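PDB 1GCV: hemoglobin from Mustelus griseus, which carries oxygen from the gills to the peripheral tissues, binding it at heme iron within a tetramer of two alpha and two beta chains. Local coordinates for residues H2-Q5 against E6-D9; R8-I11 against S12-Q16; G17-M20 against K21-V24; L104-L107 against R108-C111; G118-D121 against K122-V126. All blocks are in the same frame, centred on the assembly; numbering follows the deposited sequence.

How the contacts relate
All five contacts are local turns: contacts 1 and 2 overlap at Arg8 and Asp9, the others follow in series, and none crosses another. Contact 1 starts helix 5-17 from the N-terminal loop, and contact 2 carries the same helix onward. Contact 3 turns the corner into helix 20-34. Far along the sequence, contact 4 ends helix 93-108, and contact 5 lies on the following helix 114-132. The fold then brings them together: Lys122 of contact 5 reaches Glu7 and His2 of contact 1, Glu10 of contact 2 pairs with Arg108 of contact 4, Met20 of contact 3 packs against Phe15, and Leu107 of contact 4 meets Thr18.

Contact 1: H2-Q5 against E6-D9; sequences HWTQ and EERD
Thr4 and Glu7 grip each other twice, and one of the two bonds is unusual in its approach: Thr4 N donates to Glu7 OE1 at 3.1 Å from 47° above the carboxylate plane. In return Thr4 OG1 accepts from Glu7 N at 3.2 Å. The threonine torsion, chi1 66°, sets OG1 between its own backbone N and carbonyl carbon, where the hydroxyl can face the first turn of the helix. Glu7 can come back to Thr4 N because its CG sits beside its own backbone N and the extended chain spans the distance. The same OE1 forms a salt bridge with Lys122, which also makes a cation-pi contact with Trp3. Glu7 OE1 lies 3.2 Å from Trp3 CE3, the carboxylate and ring planes being steeply inclined at 71°. On the other flank Trp3 CB sits over one face of the Arg8 guanidinium. A water in the plane of that group accepts from Arg8 NE at 2.7 Å and donates to Trp3 O, while Arg8 NH1 forms a salt bridge with Asp69. A second water links Thr4 OG1 to Glu6 OE1, 2.8 Å from the latter. Regular helical bonding begins with Arg8 N to Thr4 O at 3.1 Å and Asp9 N to Gln5 O at 2.9 Å. A short hydroxyl side chain at the N-cap and a glutamate three residues on together satisfy amides that have no earlier helical turn to bond to: this is the capping box, here opening the A helix of a globin.

Contact 2: R8-I11 against S12-Q16; sequences RDEI and SKTFQ
Arg8 O receives Ser12 N at 2.8 Å, a nearly straight helical bond, while the arginine side chain heads away to Asp69. Asp9 O comes next, accepting from Lys13 N. The lysine chain bends at chi2 and chi3, its CD staying near Asp9 O, and brings NZ back to donate to Ser12 OG at 2.8 Å; at 5.0 Å, Asp9 OD2 and Lys13 NZ probably attract weakly, without a salt bridge. Glu10 O is held by two donors from one residue: Thr14 OG1 at 2.7 Å and Thr14 N at 3.2 Å. With chi1 -61° the threonine hydroxyl lies beside its own backbone N, near Glu10 O one turn back, and the bond to that oxygen satisfies a buried hydroxyl. The Glu10 carboxylate forms a salt bridge with Arg108 and a hydrogen bond with Trp120 NE1. Ile11 O accepts from Phe15 N and also lies in the plane of the Phe15 ring at its edge, 3.4 Å from CD1. Ile11 CG2 and Phe15 CD1 pack at 4.3 Å, and both residues continue onto Val65 of helix 50-66. Ile11 and Phe15 face the core and Lys13 lies outside, as in the amphipathic A helix of the globin fold.

Contact 3: G17-M20 against K21-V24; sequences GTDM and KTVV
Asp19 and Thr22 face each other at the AB corner of the globin fold, where the chain leaves helix 5-17 and starts helix 20-34 with Asp19 in the N-cap position. Asp19 is also the centre of an inverse gamma turn, with a weak bond from Met20 N back to Thr18 O. Among side-chain polar contacts one stands out: Thr22 OG1 donates to Asp19 OD2 at a very short 2.5 Å, though that exact length is doubtful. Asp19 CG lies opposite the backbone N about the first bond (chi1 -177°), which swings the carboxylate over the first turn, and the threonine side chain meets it at about a right angle. Aspartate suits this place because the helix start would probably stabilise its negative charge.

The backbone adds its own bonds. Asp19 O accepts from Val23 N at 3.2 Å, in the carbonyl plane, and only weakly from Thr22 N, while Met20 O takes Val24 N at 2.8 Å.

Apolar packing occupies the inner side. Met20, bent at chi2 and chi3, sets SD 4.3 Å from Val23 CB and reaches on to Thr14 and Phe15 of helix 5-17, a flexible thioether fitting between two helices. Met20 and Val24 both touch Val58 of helix 50-66, Val24 also Ala54. Thr18, which also touches Leu107 of helix 93-108, joins the valine side by its methyl: Thr18 CG2 meets Val23 CG2 at 4.1 Å.

Contact 4: L104-L107 against R108-C111; sequences LAYL and RKDC
Leu104 O is gripped by Arg108 N at 2.9 Å in a good helical bond, with Leu107 N as a weak second donor, and Arg108 CG lies alongside the same oxygen at 3.2 Å. This is the last well-formed turn of helix 93-108. One residue later Lys109 N still reaches Ala105 O at 2.8 Å, but the bond is bent to 129° and weak; beyond it the positive phi of Lys109, 48°, turns the chain out of the helix.

Beyond its first bonds Arg108 bends at chi2 and chi3. Leu104 CD2 approaches the guanidinium obliquely, 4.4 Å from NE, and NH2 goes on to a salt bridge with Glu10 of helix 5-17. Arginine suits this position, its aliphatic part passing Leu104 O while the guanidinium end lies against Trp120 and carries the charge to the neighbouring helix.

On the other flank Lys109 and Tyr106 lie side by side, pointing the same way. The lysine chain folds back at chi2 and chi4, so that CE is 3.1 Å from Tyr106 O and NZ stands 3.9 Å from Tyr106 CD1. NZ also donates a weak hydrogen bond to Leu113 O of a neighbouring subunit, whose Thr114 packs on Tyr106. Exchanging Lys109 for an alanine would probably leave that carbonyl without this weak partner and open a gap beside the tyrosine ring. Ala105, with its small side chain, lets Thr111 of the same neighbour come close. The arrangement is that of a globin G helix entering the GH corner, at a contact between hemoglobin subunits.

Contact 5: G118-D121 against K122-V126; sequences GIWD and KFFEV
Trp120 and Phe124, one helical turn apart, both carry CG beside the backbone N and opposite the carbonyl carbon (chi1 -77° and -75°), which leans the two rings the same way and lets them meet. Trp120 CE3 touches Phe124 CE1 at 3.7 Å, and CZ of the phenylalanine is almost as near. The pair is oblique, with the six-membered ring of the tryptophan and the Phe124 ring 5.8 Å apart between centroids and their planes at 36°. Phe124 CD1 also lies 3.3 Å from Trp120 O, the oxygen that accepts from Phe124 N at 2.8 Å. Phe123 swings to the other side and grazes the same indole, its CD2 4.3 Å from Trp120 CZ3.

These rings fill the space between helices: Trp120 packs on Leu104, its NE1 held by Glu10, while Phe124 rests on Thr97 and Ile100. A serine in place of Phe124 would probably open a gap beside Trp120 CE3 and leave the indole freer to tilt. The ammonium of Lys122, on a chain extended as far as CE and bent at chi4, reaches His2 O and Glu7.

On the outer side Asp121 OD1 and Glu125 OE1 are 4.2 Å apart. A water donates to both, at 2.5 Å to Asp121 OD1. Two like charges at this spacing would be expected to repel, so the shared water probably eases their proximity on the polar side of a helix whose inner side is aromatic.

Contact 1: H2-Q5 against E6-D9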
loop_
_atom_site.group_PDB
_atom_site.type_symbol
_atom_site.label_atom_id
_atom_site.label_comp_id
_atom_site.label_asym_id
_atom_site.label_seq_id
_atom_site.Cartn_x
_atom_site.Cartn_y
_atom_site.Cartn_z
ATOM N N HIS B 2 -4.368 1.149 22.621
ATOM C CA HIS B 2 -5.043 0.811 23.868
ATOM C C HIS B 2 -5.788 -0.492 23.680
ATOM O O HIS B 2 -6.481 -0.676 22.683
ATOM C CB HIS B 2 -6.032 1.907 24.262
ATOM C CG HIS B 2 -5.373 3.130 24.810
ATOM N ND1 HIS B 2 -5.380 4.338 24.149
ATOM C CD2 HIS B 2 -4.645 3.320 25.936
ATOM C CE1 HIS B 2 -4.683 5.222 24.842
ATOM N NE2 HIS B 2 -4.227 4.628 25.932
ATOM N N TRP B 3 -5.647 -1.398 24.636
ATOM C CA TRP B 3 -6.322 -2.683 24.554
ATOM C C TRP B 3 -7.507 -2.759 25.502
ATOM O O TRP B 3 -7.460 -2.223 26.615
ATOM C CB TRP B 3 -5.358 -3.820 24.903
ATOM C CG TRP B 3 -4.168 -3.897 24.020
ATOM C CD1 TRP B 3 -2.905 -3.485 24.317
ATOM C CD2 TRP B 3 -4.119 -4.427 22.692
ATOM N NE1 TRP B 3 -2.065 -3.726 23.256
ATOM C CE2 TRP B 3 -2.785 -4.304 22.244
ATOM C CE3 TRP B 3 -5.070 -4.994 21.837
ATOM C CZ2 TRP B 3 -2.376 -4.728 20.975
ATOM C CZ3 TRP B 3 -4.664 -5.416 20.574
ATOM C CH2 TRP B 3 -3.329 -5.279 20.157
ATOM N N THR B 4 -8.569 -3.417 25.050
ATOM C CA THR B 4 -9.748 -3.625 25.879
ATOM C C THR B 4 -9.471 -4.979 26.522
ATOM O O THR B 4 -8.618 -5.719 26.043
ATOM C CB THR B 4 -11.049 -3.714 25.032
ATOM O OG1 THR B 4 -11.018 -4.892 24.216
ATOM C CG2 THR B 4 -11.193 -2.491 24.134
ATOM N N GLN B 5 -10.163 -5.305 27.607
ATOM C CA GLN B 5 -9.939 -6.590 28.260
ATOM C C GLN B 5 -10.302 -7.747 27.322
ATOM O O GLN B 5 -9.653 -8.792 27.350
ATOM C CB GLN B 5 -10.751 -6.677 29.554
ATOM C CG GLN B 5 -10.288 -7.759 30.522
ATOM C CD GLN B 5 -8.787 -7.742 30.776
ATOM O OE1 GLN B 5 -8.123 -8.773 30.668
ATOM N NE2 GLN B 5 -8.247 -6.576 31.120
ATOM N N GLU B 6 -11.325 -7.559 26.489
ATOM C CA GLU B 6 -11.750 -8.596 25.545
ATOM C C GLU B 6 -10.637 -8.929 24.548
ATOM O O GLU B 6 -10.442 -10.093 24.195
ATOM C CB GLU B 6 -12.998 -8.161 24.754
ATOM C CG GLU B 6 -13.119 -8.865 23.383
ATOM C CD GLU B 6 -14.365 -8.488 22.587
ATOM O OE1 GLU B 6 -14.644 -7.280 22.421
ATOM O OE2 GLU B 6 -15.061 -9.413 22.115
ATOM N N GLU B 7 -9.926 -7.906 24.086
ATOM C CA GLU B 7 -8.840 -8.098 23.133
ATOM C C GLU B 7 -7.679 -8.816 23.791
ATOM O O GLU B 7 -7.097 -9.725 23.208
ATOM C CB GLU B 7 -8.376 -6.754 22.591
ATOM C CG GLU B 7 -9.466 -6.000 21.871
ATOM C CD GLU B 7 -9.010 -4.634 21.414
ATOM O OE1 GLU B 7 -8.136 -4.043 22.082
ATOM O OE2 GLU B 7 -9.525 -4.152 20.384
ATOM N N ARG B 8 -7.336 -8.401 25.006
ATOM C CA ARG B 8 -6.252 -9.037 25.745
ATOM C C ARG B 8 -6.577 -10.519 25.921
ATOM O O ARG B 8 -5.735 -11.389 25.688
ATOM C CB ARG B 8 -6.110 -8.413 27.131
ATOM C CG ARG B 8 -5.724 -6.965 27.150
ATOM C CD ARG B 8 -5.573 -6.513 28.593
ATOM N NE ARG B 8 -5.306 -5.086 28.704
ATOM C CZ ARG B 8 -4.088 -4.554 28.677
ATOM N NH1 ARG B 8 -3.925 -3.241 28.785
ATOM N NH2 ARG B 8 -3.031 -5.340 28.536
ATOM N N ASP B 9 -7.808 -10.795 26.339
ATOM C CA ASP B 9 -8.259 -12.159 26.568
ATOM C C ASP B 9 -8.232 -13.024 25.312
ATOM O O ASP B 9 -7.783 -14.164 25.351
ATOM C CB ASP B 9 -9.673 -12.152 27.156
ATOM C CG ASP B 9 -9.699 -11.708 28.614
ATOM O OD1 ASP B 9 -10.805 -11.523 29.163
ATOM O OD2 ASP B 9 -8.613 -11.542 29.209
HETATM O O HOH W 1 -7.110 -3.172 29.071
HETATM O O HOH W 2 -12.900 -5.081 22.500
#

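Contact 2: R8-I11 against S12-Q16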
loop_
_atom_site.group_PDB
_atom_site.type_symbol
_atom_site.label_atom_id
_atom_site.label_comp_id
_atom_site.label_asym_id
_atom_site.label_seq_id
_atom_site.Cartn_x
_atom_site.Cartn_y
_atom_site.Cartn_z
ATOM N N ARG B 8 -7.336 -8.401 25.006
ATOM C CA ARG B 8 -6.252 -9.037 25.745
ATOM C C ARG B 8 -6.577 -10.519 25.921
ATOM O O ARG B 8 -5.735 -11.389 25.688
ATOM C CB ARG B 8 -6.110 -8.413 27.131
ATOM C CG ARG B 8 -5.724 -6.965 27.150
ATOM C CD ARG B 8 -5.573 -6.513 28.593
ATOM N NE ARG B 8 -5.306 -5.086 28.704
ATOM C CZ ARG B 8 -4.088 -4.554 28.677
ATOM N NH1 ARG B 8 -3.925 -3.241 28.785
ATOM N NH2 ARG B 8 -3.031 -5.340 28.536
ATOM N N ASP B 9 -7.808 -10.795 26.339
ATOM C CA ASP B 9 -8.259 -12.159 26.568
ATOM C C ASP B 9 -8.232 -13.024 25.312
ATOM O O ASP B 9 -7.783 -14.164 25.351
ATOM C CB ASP B 9 -9.673 -12.152 27.156
ATOM C CG ASP B 9 -9.699 -11.708 28.614
ATOM O OD1 ASP B 9 -10.805 -11.523 29.163
ATOM O OD2 ASP B 9 -8.613 -11.542 29.209
ATOM N N GLU B 10 -8.720 -12.484 24.203
ATOM C CA GLU B 10 -8.739 -13.229 22.951
ATOM C C GLU B 10 -7.330 -13.633 22.553
ATOM O O GLU B 10 -7.086 -14.780 22.183
ATOM C CB GLU B 10 -9.359 -12.384 21.838
ATOM C CG GLU B 10 -9.026 -12.867 20.430
ATOM C CD GLU B 10 -9.693 -14.190 20.081
ATOM O OE1 GLU B 10 -9.159 -14.916 19.212
ATOM O OE2 GLU B 10 -10.749 -14.505 20.675
ATOM N N ILE B 11 -6.400 -12.688 22.638
ATOM C CA ILE B 11 -5.017 -12.950 22.263
ATOM C C ILE B 11 -4.303 -13.886 23.236
ATOM O O ILE B 11 -3.703 -14.877 22.822
ATOM C CB ILE B 11 -4.226 -11.623 22.140
ATOM C CG1 ILE B 11 -4.613 -10.922 20.836
ATOM C CG2 ILE B 11 -2.725 -11.889 22.163
ATOM C CD1 ILE B 11 -4.770 -9.432 20.957
ATOM N N SER B 12 -4.373 -13.575 24.527
ATOM C CA SER B 12 -3.720 -14.388 25.544
ATOM C C SER B 12 -4.281 -15.804 25.600
ATOM O O SER B 12 -3.527 -16.768 25.732
ATOM C CB SER B 12 -3.858 -13.728 26.915
ATOM O OG SER B 12 -5.028 -14.184 27.569
ATOM N N LYS B 13 -5.600 -15.932 25.501
ATOM C CA LYS B 13 -6.230 -17.244 25.541
ATOM C C LYS B 13 -5.840 -18.115 24.350
ATOM O O LYS B 13 -5.575 -19.305 24.511
ATOM C CB LYS B 13 -7.752 -17.102 25.594
ATOM C CG LYS B 13 -8.367 -17.583 26.904
ATOM C CD LYS B 13 -8.058 -16.624 28.055
ATOM C CE LYS B 13 -6.800 -17.035 28.817
ATOM N NZ LYS B 13 -6.149 -15.884 29.514
ATOM N N THR B 14 -5.805 -17.527 23.156
ATOM C CA THR B 14 -5.444 -18.277 21.951
ATOM C C THR B 14 -4.018 -18.801 22.038
ATOM O O THR B 14 -3.720 -19.903 21.578
ATOM C CB THR B 14 -5.563 -17.406 20.683
ATOM O OG1 THR B 14 -6.918 -16.971 20.532
ATOM C CG2 THR B 14 -5.156 -18.200 19.440
ATOM N N PHE B 15 -3.136 -18.012 22.633
ATOM C CA PHE B 15 -1.749 -18.417 22.762
ATOM C C PHE B 15 -1.534 -19.500 23.803
ATOM O O PHE B 15 -0.532 -20.213 23.766
ATOM C CB PHE B 15 -0.887 -17.211 23.103
ATOM C CG PHE B 15 -0.189 -16.644 21.925
ATOM C CD1 PHE B 15 -0.780 -15.635 21.180
ATOM C CD2 PHE B 15 1.035 -17.156 21.522
ATOM C CE1 PHE B 15 -0.162 -15.149 20.046
ATOM C CE2 PHE B 15 1.659 -16.679 20.394
ATOM C CZ PHE B 15 1.062 -15.673 19.651
ATOM N N GLN B 16 -2.475 -19.625 24.728
ATOM C CA GLN B 16 -2.366 -20.619 25.783
ATOM C C GLN B 16 -3.163 -21.889 25.477
ATOM O O GLN B 16 -2.893 -22.942 26.050
ATOM C CB GLN B 16 -2.823 -20.004 27.114
ATOM C CG GLN B 16 -3.774 -20.868 27.930
ATOM C CD GLN B 16 -4.858 -20.061 28.615
ATOM O OE1 GLN B 16 -6.045 -20.392 28.526
ATOM N NE2 GLN B 16 -4.458 -18.995 29.303
#

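Contact 3: G17-M20 against K21-V24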
loop_
_atom_site.group_PDB
_atom_site.type_symbol
_atom_site.label_atom_id
_atom_site.label_comp_id
_atom_site.label_asym_id
_atom_site.label_seq_id
_atom_site.Cartn_x
_atom_site.Cartn_y
_atom_site.Cartn_z
ATOM N N GLY B 17 -4.127 -21.793 24.562
ATOM C CA GLY B 17 -4.953 -22.947 24.229
ATOM C C GLY B 17 -4.910 -23.451 22.795
ATOM O O GLY B 17 -5.553 -24.452 22.468
ATOM N N THR B 18 -4.171 -22.759 21.934
ATOM C CA THR B 18 -4.043 -23.166 20.536
ATOM C C THR B 18 -2.570 -23.477 20.278
ATOM O O THR B 18 -1.684 -22.879 20.893
ATOM C CB THR B 18 -4.525 -22.039 19.554
ATOM O OG1 THR B 18 -5.954 -21.939 19.598
ATOM C CG2 THR B 18 -4.112 -22.345 18.113
ATOM N N ASP B 19 -2.315 -24.431 19.389
ATOM C CA ASP B 19 -0.951 -24.808 19.037
ATOM C C ASP B 19 -0.433 -23.799 18.008
ATOM O O ASP B 19 -0.419 -24.071 16.802
ATOM C CB ASP B 19 -0.942 -26.219 18.451
ATOM C CG ASP B 19 0.454 -26.711 18.122
ATOM O OD1 ASP B 19 1.442 -26.138 18.638
ATOM O OD2 ASP B 19 0.558 -27.679 17.340
ATOM N N MET B 20 -0.011 -22.635 18.496
ATOM C CA MET B 20 0.482 -21.566 17.639
ATOM C C MET B 20 1.743 -21.944 16.879
ATOM O O MET B 20 2.033 -21.360 15.831
ATOM C CB MET B 20 0.723 -20.299 18.465
ATOM C CG MET B 20 -0.566 -19.587 18.886
ATOM S SD MET B 20 -1.725 -19.263 17.520
ATOM C CE MET B 20 -1.032 -17.758 16.848
ATOM N N LYS B 21 2.489 -22.917 17.397
ATOM C CA LYS B 21 3.707 -23.364 16.727
ATOM C C LYS B 21 3.326 -23.974 15.371
ATOM O O LYS B 21 3.950 -23.686 14.348
ATOM C CB LYS B 21 4.451 -24.399 17.590
ATOM C CG LYS B 21 5.978 -24.403 17.419
ATOM C CD LYS B 21 6.558 -25.822 17.457
ATOM C CE LYS B 21 8.050 -25.810 17.774
ATOM N NZ LYS B 21 8.808 -26.873 17.051
ATOM N N THR B 22 2.291 -24.805 15.366
ATOM C CA THR B 22 1.838 -25.437 14.138
ATOM C C THR B 22 1.220 -24.399 13.223
ATOM O O THR B 22 1.448 -24.412 12.016
ATOM C CB THR B 22 0.801 -26.533 14.425
ATOM O OG1 THR B 22 1.457 -27.648 15.034
ATOM C CG2 THR B 22 0.135 -27.002 13.139
ATOM N N VAL B 23 0.437 -23.498 13.804
ATOM C CA VAL B 23 -0.209 -22.456 13.025
ATOM C C VAL B 23 0.851 -21.620 12.317
ATOM O O VAL B 23 0.757 -21.370 11.113
ATOM C CB VAL B 23 -1.066 -21.539 13.919
ATOM C CG1 VAL B 23 -1.538 -20.330 13.126
ATOM C CG2 VAL B 23 -2.261 -22.309 14.454
ATOM N N VAL B 24 1.870 -21.201 13.060
ATOM C CA VAL B 24 2.929 -20.393 12.476
ATOM C C VAL B 24 3.775 -21.182 11.474
ATOM O O VAL B 24 4.261 -20.615 10.499
ATOM C CB VAL B 24 3.829 -19.772 13.575
ATOM C CG1 VAL B 24 5.026 -19.070 12.948
ATOM C CG2 VAL B 24 3.016 -18.762 14.396
#

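Contact 4: L104-L107 against R108-C111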
loop_
_atom_site.group_PDB
_atom_site.type_symbol
_atom_site.label_atom_id
_atom_site.label_comp_id
_atom_site.label_asym_id
_atom_site.label_seq_id
_atom_site.Cartn_x
_atom_site.Cartn_y
_atom_site.Cartn_z
ATOM N N LEU B 104 -5.297 -18.936 11.053
ATOM C CA LEU B 104 -6.190 -18.865 12.208
ATOM C C LEU B 104 -7.632 -19.001 11.718
ATOM O O LEU B 104 -8.456 -19.650 12.366
ATOM C CB LEU B 104 -6.027 -17.538 12.949
ATOM C CG LEU B 104 -4.907 -17.462 13.987
ATOM C CD1 LEU B 104 -4.899 -16.079 14.590
ATOM C CD2 LEU B 104 -5.108 -18.514 15.079
ATOM N N ALA B 105 -7.921 -18.388 10.569
ATOM C CA ALA B 105 -9.249 -18.432 9.962
ATOM C C ALA B 105 -9.580 -19.854 9.529
ATOM O O ALA B 105 -10.690 -20.345 9.738
ATOM C CB ALA B 105 -9.308 -17.499 8.754
ATOM N N TYR B 106 -8.600 -20.507 8.921
ATOM C CA TYR B 106 -8.766 -21.870 8.460
ATOM C C TYR B 106 -8.940 -22.844 9.624
ATOM O O TYR B 106 -9.625 -23.859 9.506
ATOM C CB TYR B 106 -7.557 -22.286 7.637
ATOM C CG TYR B 106 -7.746 -23.620 6.978
ATOM C CD1 TYR B 106 -8.719 -23.798 5.997
ATOM C CD2 TYR B 106 -6.959 -24.708 7.337
ATOM C CE1 TYR B 106 -8.901 -25.022 5.389
ATOM C CE2 TYR B 106 -7.132 -25.938 6.737
ATOM C CZ TYR B 106 -8.104 -26.088 5.762
ATOM O OH TYR B 106 -8.269 -27.311 5.152
ATOM N N LEU B 107 -8.313 -22.523 10.748
ATOM C CA LEU B 107 -8.388 -23.366 11.933
ATOM C C LEU B 107 -9.687 -23.175 12.714
ATOM O O LEU B 107 -10.316 -24.153 13.111
ATOM C CB LEU B 107 -7.190 -23.093 12.855
ATOM C CG LEU B 107 -7.144 -23.900 14.155
ATOM C CD1 LEU B 107 -6.726 -25.332 13.852
ATOM C CD2 LEU B 107 -6.177 -23.250 15.129
ATOM N N ARG B 108 -10.090 -21.926 12.930
ATOM C CA ARG B 108 -11.306 -21.651 13.693
ATOM C C ARG B 108 -12.601 -21.595 12.883
ATOM O O ARG B 108 -13.690 -21.553 13.456
ATOM C CB ARG B 108 -11.127 -20.358 14.487
ATOM C CG ARG B 108 -9.782 -20.277 15.175
ATOM C CD ARG B 108 -9.935 -19.946 16.638
ATOM N NE ARG B 108 -8.996 -18.906 17.041
ATOM C CZ ARG B 108 -9.348 -17.771 17.635
ATOM N NH1 ARG B 108 -10.625 -17.521 17.904
ATOM N NH2 ARG B 108 -8.419 -16.884 17.959
ATOM N N LYS B 109 -12.481 -21.600 11.559
ATOM C CA LYS B 109 -13.634 -21.569 10.669
ATOM C C LYS B 109 -14.660 -20.494 11.032
ATOM O O LYS B 109 -14.300 -19.344 11.276
ATOM C CB LYS B 109 -14.292 -22.949 10.635
ATOM C CG LYS B 109 -13.867 -23.790 9.439
ATOM C CD LYS B 109 -13.099 -25.033 9.858
ATOM C CE LYS B 109 -12.119 -25.491 8.777
ATOM N NZ LYS B 109 -12.162 -24.644 7.544
ATOM N N ASP B 110 -15.939 -20.862 11.066
ATOM C CA ASP B 110 -16.994 -19.897 11.375
ATOM C C ASP B 110 -16.844 -19.205 12.727
ATOM O O ASP B 110 -17.603 -18.295 13.048
ATOM C CB ASP B 110 -18.371 -20.559 11.273
ATOM C CG ASP B 110 -18.536 -21.719 12.229
ATOM O OD1 ASP B 110 -17.573 -22.490 12.415
ATOM O OD2 ASP B 110 -19.640 -21.865 12.795
ATOM N N CYS B 111 -15.862 -19.622 13.517
ATOM C CA CYS B 111 -15.637 -19.000 14.815
ATOM C C CYS B 111 -14.706 -17.802 14.672
ATOM O O CYS B 111 -14.581 -16.989 15.596
ATOM C CB CYS B 111 -15.044 -20.005 15.795
ATOM S SG CYS B 111 -16.308 -20.926 16.675
#

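Contact 5: G118-D121 against K122-V126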
loop_
_atom_site.group_PDB
_atom_site.type_symbol
_atom_site.label_atom_id
_atom_site.label_comp_id
_atom_site.label_asym_id
_atom_site.label_seq_id
_atom_site.Cartn_x
_atom_site.Cartn_y
_atom_site.Cartn_z
ATOM N N GLY B 118 -10.628 -8.664 13.418
ATOM C CA GLY B 118 -10.245 -7.296 13.724
ATOM C C GLY B 118 -9.281 -7.204 14.898
ATOM O O GLY B 118 -8.378 -6.376 14.889
ATOM N N ILE B 119 -9.466 -8.054 15.909
ATOM C CA ILE B 119 -8.593 -8.049 17.077
ATOM C C ILE B 119 -7.181 -8.507 16.695
ATOM O O ILE B 119 -6.188 -7.912 17.111
ATOM C CB ILE B 119 -9.144 -8.975 18.185
ATOM C CG1 ILE B 119 -10.497 -8.452 18.671
ATOM C CG2 ILE B 119 -8.160 -9.047 19.350
ATOM C CD1 ILE B 119 -11.206 -9.384 19.637
ATOM N N TRP B 120 -7.102 -9.567 15.898
ATOM C CA TRP B 120 -5.821 -10.097 15.451
ATOM C C TRP B 120 -5.122 -9.139 14.496
ATOM O O TRP B 120 -3.906 -8.978 14.540
ATOM C CB TRP B 120 -6.041 -11.447 14.785
ATOM C CG TRP B 120 -6.262 -12.495 15.802
ATOM C CD1 TRP B 120 -7.462 -13.000 16.221
ATOM C CD2 TRP B 120 -5.260 -13.127 16.597
ATOM N NE1 TRP B 120 -7.265 -13.906 17.234
ATOM C CE2 TRP B 120 -5.921 -14.004 17.484
ATOM C CE3 TRP B 120 -3.861 -13.036 16.649
ATOM C CZ2 TRP B 120 -5.231 -14.789 18.413
ATOM C CZ3 TRP B 120 -3.176 -13.815 17.572
ATOM C CH2 TRP B 120 -3.863 -14.681 18.442
ATOM N N ASP B 121 -5.899 -8.502 13.631
ATOM C CA ASP B 121 -5.349 -7.541 12.683
ATOM C C ASP B 121 -4.690 -6.424 13.481
ATOM O O ASP B 121 -3.589 -5.977 13.170
ATOM C CB ASP B 121 -6.477 -6.965 11.823
ATOM C CG ASP B 121 -5.972 -6.028 10.749
ATOM O OD1 ASP B 121 -6.067 -4.802 10.936
ATOM O OD2 ASP B 121 -5.482 -6.517 9.713
ATOM N N LYS B 122 -5.387 -5.986 14.523
ATOM C CA LYS B 122 -4.911 -4.925 15.395
ATOM C C LYS B 122 -3.640 -5.358 16.098
ATOM O O LYS B 122 -2.674 -4.603 16.178
ATOM C CB LYS B 122 -5.984 -4.590 16.426
ATOM C CG LYS B 122 -5.624 -3.448 17.340
ATOM C CD LYS B 122 -6.638 -3.331 18.461
ATOM C CE LYS B 122 -6.711 -1.913 18.983
ATOM N NZ LYS B 122 -7.064 -1.886 20.424
ATOM N N PHE B 123 -3.638 -6.585 16.606
ATOM C CA PHE B 123 -2.468 -7.098 17.295
ATOM C C PHE B 123 -1.260 -7.185 16.370
ATOM O O PHE B 123 -0.165 -6.773 16.746
ATOM C CB PHE B 123 -2.748 -8.478 17.890
ATOM C CG PHE B 123 -1.586 -9.052 18.655
ATOM C CD1 PHE B 123 -1.108 -8.417 19.801
ATOM C CD2 PHE B 123 -0.957 -10.217 18.224
ATOM C CE1 PHE B 123 -0.021 -8.932 20.504
ATOM C CE2 PHE B 123 0.131 -10.741 18.924
ATOM C CZ PHE B 123 0.598 -10.095 20.066
ATOM N N PHE B 124 -1.449 -7.715 15.162
ATOM C CA PHE B 124 -0.333 -7.846 14.229
ATOM C C PHE B 124 0.160 -6.513 13.709
ATOM O O PHE B 124 1.316 -6.373 13.316
ATOM C CB PHE B 124 -0.717 -8.777 13.085
ATOM C CG PHE B 124 -0.714 -10.209 13.488
ATOM C CD1 PHE B 124 -1.780 -11.036 13.184
ATOM C CD2 PHE B 124 0.336 -10.715 14.248
ATOM C CE1 PHE B 124 -1.809 -12.351 13.635
ATOM C CE2 PHE B 124 0.315 -12.024 14.701
ATOM C CZ PHE B 124 -0.763 -12.844 14.393
ATOM N N GLU B 125 -0.724 -5.528 13.717
ATOM C CA GLU B 125 -0.369 -4.189 13.282
ATOM C C GLU B 125 0.592 -3.604 14.327
ATOM O O GLU B 125 1.566 -2.939 13.978
ATOM C CB GLU B 125 -1.630 -3.343 13.189
ATOM C CG GLU B 125 -1.659 -2.361 12.054
ATOM C CD GLU B 125 -2.657 -1.252 12.318
ATOM O OE1 GLU B 125 -3.857 -1.568 12.488
ATOM O OE2 GLU B 125 -2.243 -0.070 12.369
ATOM N N VAL B 126 0.314 -3.866 15.607
ATOM C CA VAL B 126 1.154 -3.374 16.704
ATOM C C VAL B 126 2.519 -4.064 16.679
ATOM O O VAL B 126 3.546 -3.441 16.956
ATOM C CB VAL B 126 0.484 -3.626 18.095
ATOM C CG1 VAL B 126 1.507 -3.471 19.220
ATOM C CG2 VAL B 126 -0.670 -2.665 18.295
HETATM O O HOH W 3 -6.650 -3.179 12.786
#